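DTDP-4-amino-4,6-dideoxyglucose formyltransferase (PDB 6V2T) probably transfers a formyl group from a folate cofactor to the 4-amino group of dTDP-4-amino-4,6-dideoxyglucose, a nucleotide-linked sugar used in making lipopolysaccharide O-antigens. Local coordinates at residues I145-F159 with D192-K206. Sequence-based numbering, arbitrary orientation.
Sequences IHLMNEEIDDGAILF and DLVFANYQQKLSYEK. With FOL (folic acid), chain H.
Leu158 lays its isopropyl end flat on the ring of Tyr198: CD1 sits 3.7 Å from the ring centroid in a CH-pi contact, while CD2 leans out toward CD1 and CE1 of the ring. The tyrosine belongs to the extended chain that leaves helix 171-194 and runs past the hairpin of strands 141-147 and 157-163, at the edge of the formyltransferase sheet. A classic beta bulge sets Leu158 and Phe159 together opposite Ile145, whose O accepts from both backbone nitrogens. Tyr198 CG stands between its backbone N and carbonyl carbon (chi1 56°), which turns one face of the ring to Leu158; its hydroxyl is bonded to Arg113. Leu193 CD2 lies 3.6 Å from Ile145 CG2 and, in the plane of the Phe159 ring, at its edge. That ring also stacks with His189 and brings CZ to 3.8 Å from Tyr198 CB.

Farther along, single waters link the two backbones: water 2 accepts from Ile157 N and donates to Lys201 O, and water 4 joins Leu158 O to Gln199 N. Ala156 CB points into this chain, 3.4 Å from Gln200 O.

The hairpin loop binds the pterin end of folic acid, with Asp153 N donating to FOL O4 at 2.9 Å. Within the same loop, Asn149 ND2 donates to Asp154 OD1 from the anti side, probably steadying the carboxylate for Lys206. The lysine crosses Glu151 and Asp154 at about right angles and forms salt bridges with both. Its contact with Glu151 OE1 is modelled shorter than expected, so the exact distance is doubtful; toward Asp154, NZ donates a hydrogen bond to OD2 at 2.8 Å, from 51° out of the carboxylate plane.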
# COMPACT_ATOMS: atom_id res chain seq x y z
N ILE B 145 25.96 5.59 17.09
CA ILE B 145 27.38 5.57 16.65
C ILE B 145 28.19 4.96 17.79
O ILE B 145 28.15 5.53 18.92
CB ILE B 145 27.87 6.97 16.27
CG1 ILE B 145 26.94 7.58 15.22
CG2 ILE B 145 29.30 6.89 15.76
CD1 ILE B 145 27.40 8.94 14.73
N HIS B 146 28.82 3.81 17.54
CA HIS B 146 29.46 3.00 18.62
C HIS B 146 30.80 2.45 18.14
O HIS B 146 31.00 2.28 16.91
CB HIS B 146 28.48 1.93 19.10
CG HIS B 146 28.18 0.88 18.07
ND1 HIS B 146 28.94 -0.27 17.96
CD2 HIS B 146 27.24 0.79 17.12
CE1 HIS B 146 28.46 -1.01 16.98
NE2 HIS B 146 27.43 -0.39 16.45
N LEU B 147 31.71 2.24 19.08
CA LEU B 147 32.95 1.47 18.83
C LEU B 147 32.53 0.04 18.49
O LEU B 147 31.57 -0.45 19.09
CB LEU B 147 33.83 1.53 20.09
CG LEU B 147 34.54 2.86 20.34
CD1 LEU B 147 35.21 2.88 21.71
CD2 LEU B 147 35.56 3.14 19.25
N MET B 148 33.22 -0.60 17.55
CA MET B 148 32.96 -1.99 17.13
C MET B 148 33.88 -2.92 17.94
O MET B 148 35.09 -2.68 17.96
CB MET B 148 33.20 -2.16 15.63
CG MET B 148 32.38 -1.17 14.85
SD MET B 148 32.81 -1.01 13.12
CE MET B 148 32.35 -2.62 12.49
N ASN B 149 33.27 -3.85 18.69
CA ASN B 149 33.98 -4.99 19.31
C ASN B 149 33.70 -6.22 18.42
O ASN B 149 33.21 -6.07 17.31
CB ASN B 149 33.60 -5.15 20.80
CG ASN B 149 32.14 -5.46 21.04
OD1 ASN B 149 31.46 -5.98 20.16
ND2 ASN B 149 31.64 -5.15 22.22
N GLU B 150 34.00 -7.39 18.93
CA GLU B 150 33.87 -8.67 18.20
C GLU B 150 32.40 -9.05 18.04
O GLU B 150 32.13 -9.78 17.11
CB GLU B 150 34.58 -9.76 19.00
CG GLU B 150 36.06 -9.53 19.13
CD GLU B 150 36.75 -10.67 19.87
OE1 GLU B 150 36.24 -11.80 19.79
OE2 GLU B 150 37.75 -10.41 20.52
N GLU B 151 31.50 -8.57 18.92
CA GLU B 151 30.05 -8.85 18.87
C GLU B 151 29.38 -7.79 17.96
O GLU B 151 30.02 -6.79 17.58
CB GLU B 151 29.48 -8.91 20.30
CG GLU B 151 29.82 -10.22 21.03
CD GLU B 151 29.38 -10.33 22.48
OE1 GLU B 151 28.17 -10.20 22.75
OE2 GLU B 151 30.25 -10.57 23.36
N ILE B 152 28.12 -8.00 17.63
CA ILE B 152 27.42 -7.15 16.63
C ILE B 152 26.63 -6.07 17.37
O ILE B 152 25.79 -6.41 18.23
CB ILE B 152 26.56 -8.02 15.69
CG1 ILE B 152 27.42 -9.06 14.99
CG2 ILE B 152 25.81 -7.15 14.69
CD1 ILE B 152 26.65 -10.08 14.18
N ASP B 153 26.84 -4.81 16.96
CA ASP B 153 26.06 -3.65 17.43
C ASP B 153 26.13 -3.63 18.97
O ASP B 153 25.10 -3.39 19.61
CB ASP B 153 24.64 -3.69 16.85
CG ASP B 153 24.58 -3.78 15.33
OD1 ASP B 153 25.57 -3.36 14.67
OD2 ASP B 153 23.56 -4.28 14.82
N ASP B 154 27.33 -3.88 19.52
CA ASP B 154 27.56 -4.22 20.95
C ASP B 154 28.58 -3.29 21.63
O ASP B 154 28.43 -3.13 22.83
CB ASP B 154 28.02 -5.66 21.11
CG ASP B 154 28.04 -6.09 22.57
OD1 ASP B 154 29.13 -6.22 23.10
OD2 ASP B 154 26.94 -6.19 23.18
N GLY B 155 29.52 -2.66 20.90
CA GLY B 155 30.60 -1.85 21.49
C GLY B 155 30.12 -0.53 22.09
O GLY B 155 28.94 -0.20 21.93
N ALA B 156 31.02 0.21 22.75
CA ALA B 156 30.69 1.40 23.58
C ALA B 156 30.00 2.45 22.70
O ALA B 156 30.49 2.73 21.60
CB ALA B 156 31.92 1.98 24.23
N ILE B 157 28.88 2.97 23.18
CA ILE B 157 28.10 4.05 22.53
C ILE B 157 28.91 5.34 22.63
O ILE B 157 29.35 5.69 23.75
CB ILE B 157 26.70 4.17 23.16
CG1 ILE B 157 25.95 2.85 23.02
CG2 ILE B 157 25.94 5.33 22.55
CD1 ILE B 157 24.66 2.82 23.75
N LEU B 158 29.14 5.98 21.48
CA LEU B 158 29.78 7.32 21.39
C LEU B 158 28.70 8.42 21.34
O LEU B 158 28.77 9.40 22.14
CB LEU B 158 30.68 7.30 20.14
CG LEU B 158 31.72 6.19 20.11
CD1 LEU B 158 32.73 6.37 18.99
CD2 LEU B 158 32.46 6.12 21.45
N PHE B 159 27.76 8.30 20.41
CA PHE B 159 26.63 9.24 20.25
C PHE B 159 25.40 8.43 19.90
O PHE B 159 25.58 7.44 19.16
CB PHE B 159 26.91 10.23 19.13
CG PHE B 159 28.16 11.03 19.35
CD1 PHE B 159 28.16 12.14 20.19
CD2 PHE B 159 29.33 10.66 18.75
CE1 PHE B 159 29.33 12.86 20.40
CE2 PHE B 159 30.50 11.37 18.97
CZ PHE B 159 30.49 12.49 19.78
N ASP B 192 34.23 14.96 15.26
CA ASP B 192 34.35 14.46 16.65
C ASP B 192 34.77 12.99 16.63
O ASP B 192 35.68 12.65 17.40
CB ASP B 192 33.05 14.62 17.43
CG ASP B 192 32.71 16.03 17.83
OD1 ASP B 192 33.62 16.87 17.88
OD2 ASP B 192 31.52 16.27 18.13
N LEU B 193 34.15 12.18 15.78
CA LEU B 193 34.44 10.72 15.64
C LEU B 193 35.87 10.54 15.17
O LEU B 193 36.64 9.72 15.76
CB LEU B 193 33.53 10.10 14.58
CG LEU B 193 32.07 9.93 14.98
CD1 LEU B 193 31.29 9.25 13.85
CD2 LEU B 193 31.98 9.16 16.29
N VAL B 194 36.21 11.24 14.11
CA VAL B 194 37.56 11.17 13.51
C VAL B 194 38.62 11.53 14.57
O VAL B 194 39.62 10.80 14.60
CB VAL B 194 37.68 12.06 12.26
CG1 VAL B 194 39.11 12.08 11.76
CG2 VAL B 194 36.72 11.64 11.17
N PHE B 195 38.41 12.57 15.39
CA PHE B 195 39.46 13.16 16.29
C PHE B 195 39.27 12.69 17.74
O PHE B 195 39.92 13.25 18.63
CB PHE B 195 39.44 14.70 16.19
CG PHE B 195 39.77 15.21 14.81
CD1 PHE B 195 40.84 14.69 14.11
CD2 PHE B 195 38.97 16.16 14.20
CE1 PHE B 195 41.13 15.13 12.82
CE2 PHE B 195 39.23 16.58 12.90
CZ PHE B 195 40.32 16.08 12.22
N ALA B 196 38.41 11.68 17.95
CA ALA B 196 38.12 11.03 19.24
C ALA B 196 37.70 12.06 20.29
O ALA B 196 38.01 11.90 21.49
CB ALA B 196 39.30 10.23 19.71
N ASN B 197 36.95 13.06 19.85
CA ASN B 197 36.31 14.03 20.77
C ASN B 197 34.98 13.42 21.21
O ASN B 197 33.93 13.87 20.72
CB ASN B 197 36.16 15.39 20.11
CG ASN B 197 35.67 16.42 21.08
OD1 ASN B 197 35.78 16.22 22.29
ND2 ASN B 197 35.08 17.48 20.56
N TYR B 198 35.04 12.42 22.10
CA TYR B 198 33.85 11.66 22.56
C TYR B 198 34.19 10.94 23.86
O TYR B 198 35.38 10.86 24.22
CB TYR B 198 33.35 10.71 21.48
CG TYR B 198 34.34 9.72 20.92
CD1 TYR B 198 34.88 8.71 21.71
CD2 TYR B 198 34.67 9.72 19.57
CE1 TYR B 198 35.77 7.78 21.19
CE2 TYR B 198 35.56 8.79 19.04
CZ TYR B 198 36.12 7.82 19.85
OH TYR B 198 36.98 6.90 19.31
N GLN B 199 33.14 10.48 24.54
CA GLN B 199 33.21 9.62 25.74
C GLN B 199 32.57 8.27 25.37
O GLN B 199 31.68 8.25 24.51
CB GLN B 199 32.57 10.32 26.94
CG GLN B 199 33.36 11.51 27.45
CD GLN B 199 32.61 12.22 28.54
OE1 GLN B 199 31.42 12.47 28.41
NE2 GLN B 199 33.29 12.55 29.64
N GLN B 200 33.12 7.21 25.95
CA GLN B 200 32.99 5.80 25.51
C GLN B 200 32.85 4.88 26.71
O GLN B 200 33.45 3.77 26.66
CB GLN B 200 34.20 5.35 24.67
CG GLN B 200 35.46 4.98 25.45
CD GLN B 200 36.68 4.75 24.58
OE1 GLN B 200 37.13 5.62 23.83
NE2 GLN B 200 37.25 3.56 24.72
N LYS B 201 32.07 5.29 27.73
CA LYS B 201 31.73 4.43 28.90
C LYS B 201 30.89 3.23 28.43
O LYS B 201 29.84 3.44 27.75
CB LYS B 201 30.98 5.15 30.02
CG LYS B 201 30.59 4.24 31.20
CD LYS B 201 29.93 4.91 32.40
CE LYS B 201 28.73 5.77 32.04
NZ LYS B 201 29.13 7.17 31.80
N LEU B 202 31.31 2.02 28.84
CA LEU B 202 30.61 0.72 28.63
C LEU B 202 29.23 0.71 29.32
O LEU B 202 29.11 1.30 30.41
CB LEU B 202 31.47 -0.42 29.21
CG LEU B 202 32.93 -0.51 28.76
CD1 LEU B 202 33.62 -1.66 29.48
CD2 LEU B 202 33.04 -0.67 27.25
N SER B 203 28.24 0.03 28.72
CA SER B 203 26.95 -0.37 29.35
C SER B 203 26.98 -1.87 29.62
O SER B 203 27.50 -2.60 28.76
CB SER B 203 25.76 -0.04 28.48
OG SER B 203 25.54 1.36 28.46
N TYR B 204 26.40 -2.31 30.74
CA TYR B 204 26.25 -3.75 31.10
C TYR B 204 24.79 -4.18 30.88
O TYR B 204 24.39 -5.23 31.39
CB TYR B 204 26.77 -4.00 32.52
CG TYR B 204 28.06 -3.28 32.85
CD1 TYR B 204 29.22 -3.53 32.13
CD2 TYR B 204 28.11 -2.33 33.86
CE1 TYR B 204 30.40 -2.85 32.41
CE2 TYR B 204 29.28 -1.64 34.15
CZ TYR B 204 30.43 -1.91 33.43
OH TYR B 204 31.57 -1.23 33.72
N GLU B 205 24.04 -3.39 30.11
CA GLU B 205 22.70 -3.77 29.56
C GLU B 205 22.92 -4.48 28.22
O GLU B 205 23.38 -3.82 27.27
CB GLU B 205 21.91 -2.47 29.46
CG GLU B 205 20.42 -2.62 29.23
CD GLU B 205 19.76 -1.28 28.91
OE1 GLU B 205 18.52 -1.25 28.66
OE2 GLU B 205 20.49 -0.25 28.89
N LYS B 206 22.66 -5.78 28.09
CA LYS B 206 23.05 -6.53 26.85
C LYS B 206 22.10 -6.21 25.70
O LYS B 206 22.53 -6.31 24.52
CB LYS B 206 23.04 -8.05 27.03
CG LYS B 206 24.42 -8.69 26.91
CD LYS B 206 25.05 -8.54 25.54
CE LYS B 206 26.51 -8.15 25.61
NZ LYS B 206 27.27 -8.65 24.44
N1 FOL H . 31.25 -5.97 12.77
C2 FOL H . 31.52 -6.17 14.07
NA2 FOL H . 32.49 -7.01 14.42
N3 FOL H . 30.85 -5.48 15.04
C4 FOL H . 29.86 -4.65 14.71
O4 FOL H . 29.29 -4.06 15.68
C4A FOL H . 29.56 -4.43 13.37
N5 FOL H . 28.57 -3.64 12.96
C6 FOL H . 28.00 -3.69 11.61
C7 FOL H . 29.15 -3.97 10.63
N8 FOL H . 30.06 -4.98 11.09
C8A FOL H . 30.30 -5.13 12.41
C9 FOL H . 26.69 -4.57 11.53
N10 FOL H . 26.54 -5.26 10.25
C11 FOL H . 25.21 -9.19 9.58
C12 FOL H . 25.64 -8.37 8.53
C13 FOL H . 26.06 -7.06 8.78
C14 FOL H . 26.10 -6.54 10.06
C15 FOL H . 25.70 -7.37 11.10
C16 FOL H . 25.27 -8.68 10.87
C FOL H . 24.78 -10.62 9.32
O FOL H . 25.17 -11.11 8.28
N FOL H . 24.09 -11.36 10.19
O HOH W 1 24.78 -4.55 23.75
O HOH W 2 28.09 2.02 25.96
O HOH W 3 29.20 5.55 26.59
O HOH W 4 30.42 11.09 23.50